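Long-range contact in regulator of nonsense transcripts 2 (Homo sapiens, PDB 4CEM), which acts in nonsense-mediated mRNA decay as the factor UPF2, which carries three MIF4G domains: residues 244-255 with 304-312. Sequence-based numbering, arbitrary orientation.
Sequences FTSLTKHLKRDH and LDENMPDLP
F244 holds CG opposite its backbone N (chi1 175°) and H255 does likewise (chi1 -168°), a setting that sends both rings from helix 230-259 toward the extended segment 304-312. Both segments belong to the all-helical MIF4G domain, and the chain, on leaving helix 283-303, runs back along the neighbouring helix. The turn-off is a Schellman motif: D305 is the first residue to leave helical geometry, with positive phi, and its carboxylate is bridged to R209 and K212. Across the contact the nearest CA pairs run F244-L304, T248-P309 and H255-L311, evidence that the two segments follow the same direction.

At the first station L304 passes alongside F244 with the side chains pointing opposite ways, its CD1 3.6 Å from F244 CB. The ring then meets the aliphatic part of E306, whose CB is 3.5 Å from F244 CE2, while the carbonyl O of N307 sits at the ring edge, in its plane, 4.0 Å from CZ. The F244 side chain also touches A301 of helix 283-303. Were the ring trimmed to an alanine, E306 CB and CG would probably lose the surface they lie against, as A301 would in part, opening a gap between helix 230-259 and the returning chain at E306, whereas L304 would keep its CB contact.

Midway, the CG corner of the P309 ring points at the T248 methyl CG2 (3.5 Å); the K252 chain crosses the same proline, CE to CB 3.8 Å. L251 adds a looser contact, its CD2 4.3 Å from CD1 of L311, which also packs on L294. The last station is a CH-pi contact: L311 CB stands over one face of the H255 ring, 4.0 Å from the centroid and 21° off the normal, while CD of P312 comes within 3.7 Å of H255 NE2.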
# COMPACT_ATOMS: atom_id res chain seq x y z
N PHE A 244 -9.85 -12.09 -3.51
CA PHE A 244 -11.19 -11.79 -3.07
C PHE A 244 -12.06 -13.04 -3.05
O PHE A 244 -12.85 -13.25 -2.13
CB PHE A 244 -11.84 -10.74 -3.97
CG PHE A 244 -13.27 -10.49 -3.63
CD1 PHE A 244 -13.60 -9.78 -2.48
CD2 PHE A 244 -14.29 -10.99 -4.43
CE1 PHE A 244 -14.93 -9.55 -2.15
CE2 PHE A 244 -15.62 -10.77 -4.09
CZ PHE A 244 -15.94 -10.05 -2.95
N THR A 245 -11.92 -13.86 -4.09
CA THR A 245 -12.56 -15.17 -4.14
C THR A 245 -12.20 -16.02 -2.91
O THR A 245 -13.07 -16.49 -2.17
CB THR A 245 -12.15 -15.92 -5.41
OG1 THR A 245 -12.67 -15.24 -6.55
CG2 THR A 245 -12.64 -17.36 -5.39
N SER A 246 -10.90 -16.20 -2.70
CA SER A 246 -10.39 -16.90 -1.54
C SER A 246 -10.99 -16.34 -0.24
O SER A 246 -11.41 -17.09 0.63
CB SER A 246 -8.86 -16.81 -1.51
OG SER A 246 -8.37 -16.84 -0.19
N LEU A 247 -11.04 -15.01 -0.13
CA LEU A 247 -11.55 -14.36 1.08
C LEU A 247 -13.04 -14.61 1.30
O LEU A 247 -13.51 -14.64 2.44
CB LEU A 247 -11.29 -12.85 1.02
CG LEU A 247 -11.75 -12.01 2.21
CD1 LEU A 247 -10.97 -12.36 3.47
CD2 LEU A 247 -11.62 -10.53 1.89
N THR A 248 -13.78 -14.79 0.21
CA THR A 248 -15.22 -15.00 0.28
C THR A 248 -15.53 -16.45 0.65
O THR A 248 -16.50 -16.72 1.36
CB THR A 248 -15.91 -14.55 -1.02
OG1 THR A 248 -16.43 -13.23 -0.83
CG2 THR A 248 -17.06 -15.48 -1.41
N LYS A 249 -14.70 -17.38 0.19
CA LYS A 249 -14.70 -18.75 0.72
C LYS A 249 -14.58 -18.73 2.25
O LYS A 249 -15.41 -19.28 2.95
CB LYS A 249 -13.57 -19.59 0.13
CG LYS A 249 -13.99 -20.56 -0.97
CD LYS A 249 -14.37 -19.85 -2.26
CE LYS A 249 -14.36 -20.82 -3.44
NZ LYS A 249 -14.92 -20.22 -4.68
N HIS A 250 -13.53 -18.06 2.74
CA HIS A 250 -13.26 -17.98 4.17
C HIS A 250 -14.36 -17.26 4.93
O HIS A 250 -14.52 -17.48 6.13
CB HIS A 250 -11.89 -17.32 4.39
CG HIS A 250 -11.43 -17.28 5.84
ND1 HIS A 250 -11.62 -18.30 6.70
CD2 HIS A 250 -10.74 -16.29 6.55
CE1 HIS A 250 -11.09 -17.98 7.90
NE2 HIS A 250 -10.56 -16.75 7.81
N LEU A 251 -15.14 -16.43 4.24
CA LEU A 251 -16.30 -15.78 4.86
C LEU A 251 -17.49 -16.73 4.98
O LEU A 251 -18.20 -16.72 6.00
CB LEU A 251 -16.72 -14.53 4.07
CG LEU A 251 -17.80 -13.67 4.73
CD1 LEU A 251 -17.25 -12.94 5.95
CD2 LEU A 251 -18.40 -12.69 3.74
N LYS A 252 -17.71 -17.54 3.95
CA LYS A 252 -18.80 -18.52 3.95
C LYS A 252 -18.55 -19.59 5.01
O LYS A 252 -19.37 -19.79 5.90
CB LYS A 252 -18.98 -19.18 2.58
CG LYS A 252 -19.65 -18.30 1.53
CD LYS A 252 -20.21 -19.15 0.40
CE LYS A 252 -20.35 -18.36 -0.90
NZ LYS A 252 -19.07 -18.28 -1.66
N ARG A 253 -17.40 -20.26 4.90
CA ARG A 253 -17.01 -21.24 5.92
C ARG A 253 -17.34 -20.73 7.32
O ARG A 253 -18.10 -21.36 8.05
CB ARG A 253 -15.51 -21.57 5.83
CG ARG A 253 -15.18 -22.83 5.04
CD ARG A 253 -13.93 -23.53 5.58
NE ARG A 253 -12.68 -22.83 5.25
CZ ARG A 253 -12.02 -21.98 6.04
NH1 ARG A 253 -12.46 -21.66 7.26
NH2 ARG A 253 -10.89 -21.42 5.61
N ASP A 254 -16.78 -19.58 7.67
CA ASP A 254 -16.97 -19.01 9.00
C ASP A 254 -18.41 -18.59 9.30
O ASP A 254 -18.77 -18.43 10.47
CB ASP A 254 -16.02 -17.84 9.23
CG ASP A 254 -14.56 -18.26 9.23
OD1 ASP A 254 -14.23 -19.26 8.55
OD2 ASP A 254 -13.74 -17.61 9.92
N HIS A 255 -19.24 -18.41 8.27
CA HIS A 255 -20.67 -18.19 8.50
C HIS A 255 -21.33 -19.46 8.95
O HIS A 255 -21.99 -19.49 9.99
CB HIS A 255 -21.36 -17.63 7.25
CG HIS A 255 -22.76 -17.11 7.50
ND1 HIS A 255 -23.25 -16.21 8.46
CD2 HIS A 255 -23.83 -17.49 6.76
CE1 HIS A 255 -24.58 -16.08 8.25
NE2 HIS A 255 -24.93 -16.87 7.22
N LEU A 304 -13.13 -3.58 -5.40
CA LEU A 304 -13.12 -4.40 -6.61
C LEU A 304 -14.46 -4.39 -7.38
O LEU A 304 -14.56 -5.03 -8.42
CB LEU A 304 -12.71 -5.83 -6.26
CG LEU A 304 -11.37 -5.96 -5.54
CD1 LEU A 304 -11.04 -7.41 -5.23
CD2 LEU A 304 -10.26 -5.33 -6.37
N ASP A 305 -15.45 -3.66 -6.87
CA ASP A 305 -16.79 -3.57 -7.48
C ASP A 305 -17.50 -4.93 -7.61
O ASP A 305 -18.29 -5.14 -8.54
CB ASP A 305 -16.73 -2.86 -8.84
CG ASP A 305 -18.13 -2.53 -9.41
OD1 ASP A 305 -19.08 -2.28 -8.62
OD2 ASP A 305 -18.26 -2.51 -10.66
N GLU A 306 -17.23 -5.83 -6.67
CA GLU A 306 -17.85 -7.16 -6.65
C GLU A 306 -19.02 -7.17 -5.68
O GLU A 306 -19.05 -6.40 -4.71
CB GLU A 306 -16.82 -8.21 -6.23
CG GLU A 306 -15.74 -8.46 -7.27
CD GLU A 306 -16.26 -9.18 -8.51
OE1 GLU A 306 -17.43 -9.60 -8.52
OE2 GLU A 306 -15.49 -9.33 -9.47
N ASN A 307 -20.00 -8.02 -5.95
CA ASN A 307 -21.11 -8.23 -5.01
C ASN A 307 -20.65 -9.16 -3.88
O ASN A 307 -19.73 -9.96 -4.06
CB ASN A 307 -22.34 -8.83 -5.71
CG ASN A 307 -23.22 -7.77 -6.36
OD1 ASN A 307 -23.46 -6.70 -5.79
ND2 ASN A 307 -23.72 -8.07 -7.56
N MSE A 308 -21.29 -9.03 -2.73
CA MSE A 308 -21.05 -9.94 -1.62
C MSE A 308 -21.86 -11.19 -1.83
O MSE A 308 -23.00 -11.10 -2.29
CB MSE A 308 -21.50 -9.32 -0.30
CG MSE A 308 -20.65 -9.80 0.88
SE MSE A 308 -18.96 -8.79 0.91
CE MSE A 308 -19.88 -7.06 0.82
N PRO A 309 -21.30 -12.36 -1.49
CA PRO A 309 -22.16 -13.54 -1.48
C PRO A 309 -23.24 -13.40 -0.42
O PRO A 309 -23.08 -12.63 0.54
CB PRO A 309 -21.20 -14.68 -1.13
CG PRO A 309 -20.07 -14.01 -0.43
CD PRO A 309 -19.91 -12.72 -1.17
N ASP A 310 -24.33 -14.14 -0.58
CA ASP A 310 -25.49 -13.96 0.28
C ASP A 310 -25.38 -14.83 1.53
O ASP A 310 -25.03 -16.01 1.45
CB ASP A 310 -26.79 -14.26 -0.48
CG ASP A 310 -27.90 -13.29 -0.13
OD1 ASP A 310 -27.95 -12.83 1.03
OD2 ASP A 310 -28.72 -12.99 -1.01
N LEU A 311 -25.70 -14.24 2.69
CA LEU A 311 -25.51 -14.89 3.99
C LEU A 311 -26.87 -15.07 4.69
O LEU A 311 -27.35 -14.13 5.33
CB LEU A 311 -24.57 -14.04 4.84
CG LEU A 311 -23.22 -13.71 4.20
CD1 LEU A 311 -22.48 -12.64 5.00
CD2 LEU A 311 -22.36 -14.96 4.04
N PRO A 312 -27.47 -16.27 4.58
CA PRO A 312 -28.85 -16.56 5.00
C PRO A 312 -29.39 -15.72 6.17
O PRO A 312 -28.85 -15.77 7.28
CB PRO A 312 -28.78 -18.04 5.38
CG PRO A 312 -27.75 -18.61 4.46
CD PRO A 312 -26.81 -17.49 4.07